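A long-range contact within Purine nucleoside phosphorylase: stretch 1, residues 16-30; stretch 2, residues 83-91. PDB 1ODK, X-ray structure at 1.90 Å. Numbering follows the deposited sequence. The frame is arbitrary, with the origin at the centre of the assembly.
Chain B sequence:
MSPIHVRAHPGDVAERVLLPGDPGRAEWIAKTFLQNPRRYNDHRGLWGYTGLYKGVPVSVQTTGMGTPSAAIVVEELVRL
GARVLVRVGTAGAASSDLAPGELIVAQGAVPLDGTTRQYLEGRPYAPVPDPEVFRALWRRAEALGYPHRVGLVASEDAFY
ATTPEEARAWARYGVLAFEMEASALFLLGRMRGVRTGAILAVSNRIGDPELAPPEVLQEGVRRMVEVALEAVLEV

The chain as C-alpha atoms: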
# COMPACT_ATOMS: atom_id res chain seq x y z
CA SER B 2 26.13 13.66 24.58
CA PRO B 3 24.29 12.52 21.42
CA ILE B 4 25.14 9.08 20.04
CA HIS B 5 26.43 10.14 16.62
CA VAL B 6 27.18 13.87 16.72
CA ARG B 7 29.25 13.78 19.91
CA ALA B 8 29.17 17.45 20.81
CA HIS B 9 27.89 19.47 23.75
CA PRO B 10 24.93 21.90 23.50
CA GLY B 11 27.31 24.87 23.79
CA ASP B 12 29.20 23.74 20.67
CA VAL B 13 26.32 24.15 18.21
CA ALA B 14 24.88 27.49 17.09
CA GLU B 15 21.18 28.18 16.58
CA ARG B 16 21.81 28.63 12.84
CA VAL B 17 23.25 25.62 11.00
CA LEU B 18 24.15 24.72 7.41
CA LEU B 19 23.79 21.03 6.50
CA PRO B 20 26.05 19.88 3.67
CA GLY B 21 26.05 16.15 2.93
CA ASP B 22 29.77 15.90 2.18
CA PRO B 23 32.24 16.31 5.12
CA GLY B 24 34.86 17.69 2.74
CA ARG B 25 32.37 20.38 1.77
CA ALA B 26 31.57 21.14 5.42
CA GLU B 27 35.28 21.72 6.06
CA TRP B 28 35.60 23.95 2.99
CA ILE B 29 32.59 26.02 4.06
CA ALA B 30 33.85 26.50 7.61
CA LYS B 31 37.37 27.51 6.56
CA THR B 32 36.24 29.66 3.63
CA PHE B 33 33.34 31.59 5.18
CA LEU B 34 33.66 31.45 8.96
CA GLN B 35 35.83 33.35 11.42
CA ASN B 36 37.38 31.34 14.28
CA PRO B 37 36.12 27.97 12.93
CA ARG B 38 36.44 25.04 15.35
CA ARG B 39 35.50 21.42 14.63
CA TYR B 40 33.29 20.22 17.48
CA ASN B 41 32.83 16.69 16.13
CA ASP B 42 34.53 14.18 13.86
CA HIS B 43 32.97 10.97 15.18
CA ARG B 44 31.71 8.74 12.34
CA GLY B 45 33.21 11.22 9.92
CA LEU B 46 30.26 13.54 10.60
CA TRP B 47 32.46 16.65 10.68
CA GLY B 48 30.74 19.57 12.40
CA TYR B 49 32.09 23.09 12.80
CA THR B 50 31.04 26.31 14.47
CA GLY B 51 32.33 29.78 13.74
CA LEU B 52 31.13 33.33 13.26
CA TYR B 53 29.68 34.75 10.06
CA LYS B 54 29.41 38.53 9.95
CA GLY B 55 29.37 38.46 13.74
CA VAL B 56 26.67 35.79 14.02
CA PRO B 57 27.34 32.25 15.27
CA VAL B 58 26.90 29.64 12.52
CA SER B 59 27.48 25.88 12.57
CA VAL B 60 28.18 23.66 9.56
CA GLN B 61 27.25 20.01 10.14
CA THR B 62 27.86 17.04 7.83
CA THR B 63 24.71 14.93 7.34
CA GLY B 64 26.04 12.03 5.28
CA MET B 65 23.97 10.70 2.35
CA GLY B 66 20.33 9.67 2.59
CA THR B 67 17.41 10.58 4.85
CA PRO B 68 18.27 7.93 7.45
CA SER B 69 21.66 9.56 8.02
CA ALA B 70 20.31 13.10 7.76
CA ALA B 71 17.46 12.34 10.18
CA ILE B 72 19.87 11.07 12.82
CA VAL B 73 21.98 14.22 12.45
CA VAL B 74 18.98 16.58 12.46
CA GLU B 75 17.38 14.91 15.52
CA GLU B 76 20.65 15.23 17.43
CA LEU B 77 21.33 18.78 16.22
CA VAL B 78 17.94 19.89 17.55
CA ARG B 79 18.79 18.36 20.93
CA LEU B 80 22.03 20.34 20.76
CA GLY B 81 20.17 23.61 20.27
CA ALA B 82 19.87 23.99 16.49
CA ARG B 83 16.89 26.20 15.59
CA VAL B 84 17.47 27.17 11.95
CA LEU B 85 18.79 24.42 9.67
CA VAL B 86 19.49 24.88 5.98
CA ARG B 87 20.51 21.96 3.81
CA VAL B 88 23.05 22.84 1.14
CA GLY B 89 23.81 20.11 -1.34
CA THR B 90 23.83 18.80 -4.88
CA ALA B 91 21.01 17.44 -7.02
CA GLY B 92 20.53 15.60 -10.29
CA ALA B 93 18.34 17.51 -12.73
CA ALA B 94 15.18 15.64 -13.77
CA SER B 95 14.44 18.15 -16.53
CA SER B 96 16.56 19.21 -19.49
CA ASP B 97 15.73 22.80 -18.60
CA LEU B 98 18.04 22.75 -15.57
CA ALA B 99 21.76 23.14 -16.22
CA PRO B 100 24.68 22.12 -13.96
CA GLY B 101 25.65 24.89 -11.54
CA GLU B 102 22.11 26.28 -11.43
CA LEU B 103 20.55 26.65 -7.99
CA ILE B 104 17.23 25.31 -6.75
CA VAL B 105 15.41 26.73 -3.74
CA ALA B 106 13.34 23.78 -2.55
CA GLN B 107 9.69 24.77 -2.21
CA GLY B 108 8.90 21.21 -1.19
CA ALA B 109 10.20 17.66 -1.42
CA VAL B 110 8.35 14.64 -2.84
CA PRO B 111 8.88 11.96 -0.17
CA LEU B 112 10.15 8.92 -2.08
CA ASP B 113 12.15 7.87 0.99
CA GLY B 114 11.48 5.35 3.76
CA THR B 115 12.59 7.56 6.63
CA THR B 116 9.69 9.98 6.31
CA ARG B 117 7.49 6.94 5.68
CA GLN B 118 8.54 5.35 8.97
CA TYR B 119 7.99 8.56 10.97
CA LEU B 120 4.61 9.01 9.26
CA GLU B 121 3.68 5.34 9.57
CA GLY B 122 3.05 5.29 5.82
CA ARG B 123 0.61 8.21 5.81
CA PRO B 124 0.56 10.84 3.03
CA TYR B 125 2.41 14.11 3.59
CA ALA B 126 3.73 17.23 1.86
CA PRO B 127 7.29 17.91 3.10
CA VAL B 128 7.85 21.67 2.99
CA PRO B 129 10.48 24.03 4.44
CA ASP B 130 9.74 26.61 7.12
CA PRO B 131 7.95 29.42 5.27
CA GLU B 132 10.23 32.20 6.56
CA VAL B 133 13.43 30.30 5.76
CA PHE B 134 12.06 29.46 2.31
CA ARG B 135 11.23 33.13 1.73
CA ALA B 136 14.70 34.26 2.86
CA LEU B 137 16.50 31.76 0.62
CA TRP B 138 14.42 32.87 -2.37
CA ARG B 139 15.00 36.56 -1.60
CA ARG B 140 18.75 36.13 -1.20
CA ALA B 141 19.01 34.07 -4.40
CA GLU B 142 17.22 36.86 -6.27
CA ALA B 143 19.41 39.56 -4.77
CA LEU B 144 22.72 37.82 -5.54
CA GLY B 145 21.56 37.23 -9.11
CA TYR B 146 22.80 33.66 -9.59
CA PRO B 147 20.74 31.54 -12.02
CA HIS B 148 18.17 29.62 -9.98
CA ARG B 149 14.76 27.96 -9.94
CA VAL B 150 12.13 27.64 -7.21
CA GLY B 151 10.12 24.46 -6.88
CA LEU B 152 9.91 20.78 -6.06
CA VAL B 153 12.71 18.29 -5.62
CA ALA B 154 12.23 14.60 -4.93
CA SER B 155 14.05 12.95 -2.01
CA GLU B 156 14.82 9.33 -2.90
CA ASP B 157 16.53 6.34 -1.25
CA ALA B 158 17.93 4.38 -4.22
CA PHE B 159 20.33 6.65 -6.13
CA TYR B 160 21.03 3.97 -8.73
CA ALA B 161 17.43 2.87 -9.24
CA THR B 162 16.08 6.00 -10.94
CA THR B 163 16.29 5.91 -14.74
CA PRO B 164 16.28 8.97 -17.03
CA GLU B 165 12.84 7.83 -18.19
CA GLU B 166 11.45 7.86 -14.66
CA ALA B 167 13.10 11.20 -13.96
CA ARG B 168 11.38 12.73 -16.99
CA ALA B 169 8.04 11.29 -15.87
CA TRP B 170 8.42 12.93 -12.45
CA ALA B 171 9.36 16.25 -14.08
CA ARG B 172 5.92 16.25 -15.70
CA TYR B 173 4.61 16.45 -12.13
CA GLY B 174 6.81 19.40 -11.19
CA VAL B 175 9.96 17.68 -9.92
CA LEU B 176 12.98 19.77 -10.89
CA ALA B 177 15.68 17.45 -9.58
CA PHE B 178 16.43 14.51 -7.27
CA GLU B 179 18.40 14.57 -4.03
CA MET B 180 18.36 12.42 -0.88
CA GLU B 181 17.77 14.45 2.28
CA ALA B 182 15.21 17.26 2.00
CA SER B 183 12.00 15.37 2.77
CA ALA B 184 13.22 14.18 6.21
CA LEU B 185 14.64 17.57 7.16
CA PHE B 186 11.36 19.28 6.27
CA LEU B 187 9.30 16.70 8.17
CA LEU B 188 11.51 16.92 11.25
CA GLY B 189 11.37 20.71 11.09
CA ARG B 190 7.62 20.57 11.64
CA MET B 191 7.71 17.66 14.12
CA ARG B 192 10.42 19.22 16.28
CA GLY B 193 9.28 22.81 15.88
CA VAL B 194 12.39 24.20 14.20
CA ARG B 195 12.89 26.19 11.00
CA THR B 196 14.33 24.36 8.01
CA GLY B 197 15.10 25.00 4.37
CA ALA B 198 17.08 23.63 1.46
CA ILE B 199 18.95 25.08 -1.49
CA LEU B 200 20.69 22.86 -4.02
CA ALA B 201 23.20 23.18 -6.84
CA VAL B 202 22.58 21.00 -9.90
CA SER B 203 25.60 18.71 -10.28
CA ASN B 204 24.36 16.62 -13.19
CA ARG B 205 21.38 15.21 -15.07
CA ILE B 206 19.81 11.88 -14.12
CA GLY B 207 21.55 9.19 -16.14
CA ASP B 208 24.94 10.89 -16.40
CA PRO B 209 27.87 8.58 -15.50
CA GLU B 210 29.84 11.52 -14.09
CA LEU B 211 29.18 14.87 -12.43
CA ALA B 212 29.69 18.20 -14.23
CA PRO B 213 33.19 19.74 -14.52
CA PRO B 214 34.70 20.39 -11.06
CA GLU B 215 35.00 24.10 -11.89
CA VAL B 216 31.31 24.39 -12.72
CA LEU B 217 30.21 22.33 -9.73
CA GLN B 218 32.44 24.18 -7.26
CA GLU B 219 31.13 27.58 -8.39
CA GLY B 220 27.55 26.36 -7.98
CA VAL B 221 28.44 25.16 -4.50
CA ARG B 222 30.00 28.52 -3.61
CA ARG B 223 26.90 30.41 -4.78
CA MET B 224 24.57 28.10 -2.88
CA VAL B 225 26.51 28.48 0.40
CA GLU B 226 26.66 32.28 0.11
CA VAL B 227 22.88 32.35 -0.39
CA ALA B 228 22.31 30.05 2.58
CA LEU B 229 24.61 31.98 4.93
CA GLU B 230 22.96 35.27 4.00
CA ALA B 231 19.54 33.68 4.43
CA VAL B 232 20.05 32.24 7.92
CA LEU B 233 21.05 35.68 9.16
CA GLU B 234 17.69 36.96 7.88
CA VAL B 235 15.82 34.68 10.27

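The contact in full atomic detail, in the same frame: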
# COMPACT_ATOMS: atom_id res chain seq x y z
N ARG B 16 21.87 28.67 14.30
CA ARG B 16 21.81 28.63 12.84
C ARG B 16 22.83 27.62 12.33
O ARG B 16 24.02 27.71 12.65
CB ARG B 16 22.10 30.02 12.27
CG ARG B 16 21.12 31.07 12.76
CD ARG B 16 21.47 32.47 12.26
NE ARG B 16 20.44 33.42 12.66
CZ ARG B 16 20.23 33.81 13.92
NH1 ARG B 16 19.26 34.68 14.20
NH2 ARG B 16 21.00 33.34 14.90
N VAL B 17 22.37 26.68 11.51
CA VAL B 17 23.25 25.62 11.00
C VAL B 17 23.09 25.31 9.52
O VAL B 17 21.96 25.25 9.02
CB VAL B 17 22.98 24.30 11.77
CG1 VAL B 17 24.07 23.28 11.47
CG2 VAL B 17 22.84 24.57 13.26
N LEU B 18 24.20 25.11 8.82
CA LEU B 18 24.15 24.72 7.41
C LEU B 18 24.39 23.20 7.42
O LEU B 18 25.20 22.71 8.21
CB LEU B 18 25.25 25.39 6.58
CG LEU B 18 25.22 26.92 6.39
CD1 LEU B 18 26.04 27.27 5.15
CD2 LEU B 18 23.80 27.42 6.23
N LEU B 19 23.68 22.48 6.56
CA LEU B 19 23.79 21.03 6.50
C LEU B 19 24.28 20.46 5.17
O LEU B 19 23.48 20.02 4.35
CB LEU B 19 22.43 20.39 6.82
CG LEU B 19 21.80 20.69 8.19
CD1 LEU B 19 20.40 20.11 8.26
CD2 LEU B 19 22.68 20.09 9.28
N PRO B 20 25.61 20.46 4.94
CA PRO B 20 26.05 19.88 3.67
C PRO B 20 26.07 18.36 3.86
O PRO B 20 26.10 17.89 4.99
CB PRO B 20 27.45 20.47 3.49
CG PRO B 20 27.93 20.63 4.91
CD PRO B 20 26.71 21.15 5.64
N GLY B 21 26.03 17.60 2.77
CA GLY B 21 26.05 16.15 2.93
C GLY B 21 27.47 15.61 3.01
O GLY B 21 27.76 14.66 3.73
N ASP B 22 28.36 16.27 2.28
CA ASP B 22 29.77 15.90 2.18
C ASP B 22 30.66 16.56 3.26
O ASP B 22 30.71 17.79 3.36
CB ASP B 22 30.24 16.28 0.78
CG ASP B 22 31.71 16.02 0.54
OD1 ASP B 22 32.41 15.51 1.44
OD2 ASP B 22 32.16 16.33 -0.58
N PRO B 23 31.37 15.76 4.07
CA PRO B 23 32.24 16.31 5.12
C PRO B 23 33.36 17.19 4.57
O PRO B 23 33.82 18.13 5.24
CB PRO B 23 32.76 15.06 5.83
CG PRO B 23 32.76 14.03 4.74
CD PRO B 23 31.44 14.29 4.06
N GLY B 24 33.81 16.89 3.35
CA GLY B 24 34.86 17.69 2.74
C GLY B 24 34.31 19.07 2.41
O GLY B 24 35.04 20.06 2.42
N ARG B 25 33.02 19.12 2.10
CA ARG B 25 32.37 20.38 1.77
C ARG B 25 32.14 21.18 3.06
O ARG B 25 32.28 22.40 3.08
CB ARG B 25 31.05 20.11 1.06
CG ARG B 25 30.28 21.35 0.62
CD ARG B 25 29.30 20.98 -0.48
NE ARG B 25 30.01 20.57 -1.69
CZ ARG B 25 29.61 19.60 -2.51
NH1 ARG B 25 28.49 18.94 -2.26
NH2 ARG B 25 30.32 19.31 -3.59
N ALA B 26 31.79 20.48 4.13
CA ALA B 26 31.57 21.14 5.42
C ALA B 26 32.86 21.86 5.83
O ALA B 26 32.83 23.02 6.24
CB ALA B 26 31.19 20.12 6.48
N GLU B 27 33.98 21.15 5.70
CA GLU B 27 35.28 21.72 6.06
C GLU B 27 35.59 22.95 5.21
O GLU B 27 36.02 23.98 5.73
CB GLU B 27 36.38 20.67 5.85
CG GLU B 27 37.79 21.19 6.12
CD GLU B 27 38.84 20.12 5.92
OE1 GLU B 27 38.91 19.55 4.81
OE2 GLU B 27 39.59 19.85 6.87
N TRP B 28 35.35 22.84 3.91
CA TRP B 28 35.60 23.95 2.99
C TRP B 28 34.76 25.17 3.35
O TRP B 28 35.24 26.31 3.32
CB TRP B 28 35.28 23.53 1.56
CG TRP B 28 35.42 24.64 0.58
CD1 TRP B 28 36.58 25.13 0.04
CD2 TRP B 28 34.36 25.45 0.06
NE1 TRP B 28 36.30 26.19 -0.79
CE2 TRP B 28 34.95 26.41 -0.79
CE3 TRP B 28 32.97 25.46 0.23
CZ2 TRP B 28 34.19 27.37 -1.48
CZ3 TRP B 28 32.22 26.41 -0.45
CH2 TRP B 28 32.83 27.35 -1.30
N ILE B 29 33.49 24.94 3.69
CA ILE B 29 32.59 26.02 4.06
C ILE B 29 33.08 26.73 5.32
O ILE B 29 33.15 27.95 5.37
CB ILE B 29 31.16 25.50 4.33
CG1 ILE B 29 30.54 24.95 3.04
CG2 ILE B 29 30.29 26.62 4.89
CD1 ILE B 29 29.21 24.25 3.28
N ALA B 30 33.40 25.95 6.35
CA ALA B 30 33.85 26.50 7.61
C ALA B 30 35.11 27.36 7.44
O ALA B 30 35.16 28.49 7.91
CB ALA B 30 34.11 25.38 8.61
N ARG B 83 18.22 25.62 15.77
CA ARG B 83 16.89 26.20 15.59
C ARG B 83 16.57 26.52 14.13
O ARG B 83 15.41 26.49 13.72
CB ARG B 83 16.76 27.46 16.44
CG ARG B 83 16.85 27.19 17.93
CD ARG B 83 15.62 26.43 18.41
NE ARG B 83 15.92 25.56 19.55
CZ ARG B 83 16.49 25.95 20.68
NH1 ARG B 83 16.84 27.22 20.85
NH2 ARG B 83 16.72 25.07 21.65
N VAL B 84 17.61 26.85 13.37
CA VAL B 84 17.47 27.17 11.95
C VAL B 84 18.45 26.27 11.20
O VAL B 84 19.67 26.41 11.36
CB VAL B 84 17.79 28.65 11.68
CG1 VAL B 84 17.65 28.96 10.21
CG2 VAL B 84 16.85 29.54 12.50
N LEU B 85 17.93 25.35 10.40
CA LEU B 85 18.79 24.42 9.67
C LEU B 85 18.55 24.46 8.17
O LEU B 85 17.45 24.18 7.70
CB LEU B 85 18.59 22.99 10.19
CG LEU B 85 18.75 22.80 11.70
CD1 LEU B 85 17.46 23.23 12.39
CD2 LEU B 85 19.03 21.34 12.01
N VAL B 86 19.60 24.79 7.43
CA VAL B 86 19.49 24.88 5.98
C VAL B 86 20.39 23.88 5.27
O VAL B 86 21.62 23.93 5.36
CB VAL B 86 19.83 26.31 5.48
CG1 VAL B 86 19.80 26.37 3.95
CG2 VAL B 86 18.83 27.31 6.06
N ARG B 87 19.76 22.94 4.56
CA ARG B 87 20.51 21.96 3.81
C ARG B 87 21.11 22.63 2.58
O ARG B 87 20.45 23.42 1.91
CB ARG B 87 19.61 20.80 3.35
CG ARG B 87 20.24 19.92 2.26
CD ARG B 87 19.45 18.64 2.01
NE ARG B 87 19.70 18.08 0.68
CZ ARG B 87 20.87 17.62 0.25
NH1 ARG B 87 21.93 17.64 1.05
NH2 ARG B 87 20.98 17.16 -0.99
N VAL B 88 22.37 22.33 2.31
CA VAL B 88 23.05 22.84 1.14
C VAL B 88 23.67 21.61 0.51
O VAL B 88 24.47 20.92 1.14
CB VAL B 88 24.16 23.88 1.48
CG1 VAL B 88 23.52 25.18 1.95
CG2 VAL B 88 25.10 23.32 2.54
N GLY B 89 23.27 21.30 -0.71
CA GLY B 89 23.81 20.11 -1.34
C GLY B 89 23.69 20.13 -2.85
O GLY B 89 23.44 21.18 -3.45
N THR B 90 23.89 18.96 -3.44
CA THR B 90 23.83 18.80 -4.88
C THR B 90 22.58 18.02 -5.27
O THR B 90 21.98 17.33 -4.44
CB THR B 90 25.05 18.05 -5.39
OG1 THR B 90 25.22 16.85 -4.63
CG2 THR B 90 26.30 18.92 -5.26
N ALA B 91 22.19 18.13 -6.53
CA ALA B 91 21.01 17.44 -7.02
C ALA B 91 21.16 17.10 -8.50
O ALA B 91 21.86 17.80 -9.24
CB ALA B 91 19.77 18.29 -6.79
O HOH W 1 22.48 17.55 3.63

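Residues 84-91 form a strand that runs parallel to the strand beginning at R16, and the two pair in register from R16-V84 to L19-R87, burying 615 Å² in all between the two stretches. R83, just before the strand, points its CA-to-CB bond sideways and makes no close contact with stretch 1. At V84 the ladder begins: V84 O accepts from V17 N at 2.7 Å and also lies 3.4 Å from R16 CA, a CA-H...O contact of the kind parallel strands make beside their amide bonds. The aliphatic part of R16 covers V84, with R16 CG 4.3 Å from V84 CB.

L85 makes no backbone hydrogen bond to stretch 1, as expected from the alternation of a parallel ladder. Its side chain instead joins V17 and L19 on the other face of the sheet, L85 CB lying 3.9 Å from L19 CD1. V86 then bonds through both of its polar backbone atoms: V86 N donates to V17 O (2.9 Å), and V86 O accepts from L19 N (2.8 Å). Its side chain returns to the face of R16 and V84, where V86 CB meets L18 CD2 at 4.2 Å.

R87 again leaves the amide bonding to its neighbours. A water bridges the strands here, accepting from R87 NH1 (2.6 Å) and donating to L19 O (2.8 Å), so the buried guanidinium is tied to the partner's backbone. That same carbonyl, L19 O, accepts from V88 N in the longest of the four interstrand bonds, 3.3 Å.

V88 CG2 packs against P20 CB across from it at 3.8 Å and also meets I29 CD1 at 4.3 Å, the latter linking stretch 2 to the helix that D22 caps, where G24 N donates to D22 OD1 (2.7 Å). Beyond G89, T90 CG2 touches R25 NH1 at 3.7 Å, a van der Waals contact. A91 is out of reach.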